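Local coordinates for protein MamA (Candidatus Magnetobacterium bavaricum, PDB 3VTX) that is a tetratricopeptide-repeat protein, an all-helical solenoid of the kind that generally serves as a scaffold for protein-protein interactions, at residues 41-46 / 73-78. Numbering follows the deposited sequence.
Sequences TLLKLG and AEAYYI
Glu74 OE1 forms a salt bridge with Lys47 NZ, one residue beyond Gly46 on the same helix, and the same oxygen lies 4.1 Å from Leu43 CD2, a van der Waals approach with no hydrogen bond in it. The glutamate leaves its helix pointing at 41-46 and runs out extended, crossing the leucine side chain at about a right angle, and this extended chain carries the carboxylate across to the leucine methyl. The lysine probably keeps that carboxylate charged despite the apolar neighbour.

Leu43 makes every contact on the 41-46 side. Its CG stands anti to the backbone N (chi1 -178°), and although its CB does not aim at the other helix, the branched end reaches across. The two methyls divide the job: CD2 meets the acid, while CD1 packs against Ala75 CB at 4.2 Å and Ile78 CD1 at 4.3 Å. Those two residues sit almost one turn apart, and the leucine methyl touches both. Ile78 points toward 41-46 and sends its CD1 to meet the leucine.

The axes of 41-46 and 73-78 come within 11.3 Å at their closest, their N-to-C directions 35° apart. The nearest CA atoms, those of Leu43 and Ala75, are 7.0 Å from each other. Helix 55-68 packs against both segments: Leu42 rests on its Leu68, Ala75 on Phe65 and Ile78 on Leu62. Such packing of helices that run in the same general direction, inclined to each other, with an antiparallel helix between them in sequence, is characteristic of the tetratricopeptide-repeat superhelix.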
# COMPACT_ATOMS: atom_id res chain seq x y z
N THR A 41 -0.67 -9.18 -17.30
CA THR A 41 0.79 -9.43 -17.18
C THR A 41 1.56 -8.26 -16.61
O THR A 41 2.43 -8.46 -15.77
CB THR A 41 1.38 -9.97 -18.47
OG1 THR A 41 0.63 -11.14 -18.79
CG2 THR A 41 2.94 -10.44 -18.31
N LEU A 42 1.23 -7.06 -17.04
CA LEU A 42 1.87 -5.86 -16.49
C LEU A 42 1.65 -5.77 -14.99
O LEU A 42 2.63 -5.52 -14.24
CB LEU A 42 1.40 -4.60 -17.19
CG LEU A 42 1.98 -4.34 -18.55
CD1 LEU A 42 1.16 -3.25 -19.33
CD2 LEU A 42 3.50 -4.00 -18.57
N LEU A 43 0.46 -6.08 -14.50
CA LEU A 43 0.17 -6.00 -13.08
C LEU A 43 0.91 -7.12 -12.35
O LEU A 43 1.45 -6.93 -11.29
CB LEU A 43 -1.34 -6.10 -12.83
CG LEU A 43 -1.71 -5.97 -11.38
CD1 LEU A 43 -1.18 -4.68 -10.71
CD2 LEU A 43 -3.29 -6.04 -11.30
N LYS A 44 0.92 -8.33 -12.91
CA LYS A 44 1.63 -9.42 -12.28
C LYS A 44 3.13 -9.18 -12.23
O LYS A 44 3.73 -9.49 -11.15
CB LYS A 44 1.36 -10.77 -12.98
CG LYS A 44 -0.00 -11.37 -12.61
CD LYS A 44 -0.37 -12.48 -13.61
CE LYS A 44 -1.66 -13.24 -13.11
NZ LYS A 44 -1.88 -14.39 -13.98
N LEU A 45 3.71 -8.62 -13.30
CA LEU A 45 5.18 -8.33 -13.29
C LEU A 45 5.47 -7.26 -12.23
O LEU A 45 6.41 -7.34 -11.46
CB LEU A 45 5.69 -7.95 -14.66
CG LEU A 45 7.15 -7.60 -14.83
CD1 LEU A 45 7.98 -8.79 -14.31
CD2 LEU A 45 7.45 -7.20 -16.23
N GLY A 46 4.63 -6.24 -12.19
CA GLY A 46 4.75 -5.20 -11.14
C GLY A 46 4.71 -5.83 -9.76
O GLY A 46 5.53 -5.52 -8.90
N ALA A 73 -8.28 0.07 -8.73
CA ALA A 73 -7.87 0.74 -7.47
C ALA A 73 -6.54 0.13 -6.97
O ALA A 73 -5.63 0.85 -6.51
CB ALA A 73 -8.95 0.67 -6.39
N GLU A 74 -6.44 -1.17 -7.07
CA GLU A 74 -5.24 -1.91 -6.58
C GLU A 74 -4.00 -1.46 -7.33
O GLU A 74 -2.96 -1.25 -6.71
CB GLU A 74 -5.43 -3.42 -6.70
CG GLU A 74 -4.26 -4.22 -6.14
CD GLU A 74 -4.28 -5.74 -6.33
OE1 GLU A 74 -4.56 -6.24 -7.45
OE2 GLU A 74 -3.84 -6.42 -5.37
N ALA A 75 -4.08 -1.38 -8.65
CA ALA A 75 -2.92 -0.93 -9.40
C ALA A 75 -2.42 0.45 -8.95
O ALA A 75 -1.23 0.65 -8.80
CB ALA A 75 -3.20 -0.95 -10.89
N TYR A 76 -3.34 1.40 -8.79
CA TYR A 76 -3.03 2.70 -8.27
C TYR A 76 -2.44 2.64 -6.85
O TYR A 76 -1.52 3.42 -6.54
CB TYR A 76 -4.22 3.64 -8.40
CG TYR A 76 -4.42 4.21 -9.79
CD1 TYR A 76 -3.50 5.09 -10.33
CD2 TYR A 76 -5.57 3.90 -10.55
CE1 TYR A 76 -3.69 5.61 -11.60
CE2 TYR A 76 -5.76 4.44 -11.81
CZ TYR A 76 -4.85 5.29 -12.31
OH TYR A 76 -5.05 5.88 -13.57
N TYR A 77 -2.99 1.78 -6.01
CA TYR A 77 -2.50 1.64 -4.65
C TYR A 77 -1.05 1.17 -4.71
O TYR A 77 -0.22 1.64 -3.94
CB TYR A 77 -3.39 0.64 -3.86
CG TYR A 77 -2.76 0.25 -2.51
CD1 TYR A 77 -2.66 1.19 -1.44
CD2 TYR A 77 -2.21 -1.01 -2.32
CE1 TYR A 77 -2.09 0.81 -0.27
CE2 TYR A 77 -1.59 -1.39 -1.10
CZ TYR A 77 -1.54 -0.44 -0.12
OH TYR A 77 -0.94 -0.72 1.09
N ILE A 78 -0.77 0.17 -5.53
CA ILE A 78 0.57 -0.40 -5.58
C ILE A 78 1.51 0.61 -6.18
O ILE A 78 2.58 0.83 -5.65
CB ILE A 78 0.64 -1.73 -6.33
CG1 ILE A 78 -0.28 -2.79 -5.66
CG2 ILE A 78 2.13 -2.16 -6.43
CD1 ILE A 78 -0.51 -4.11 -6.50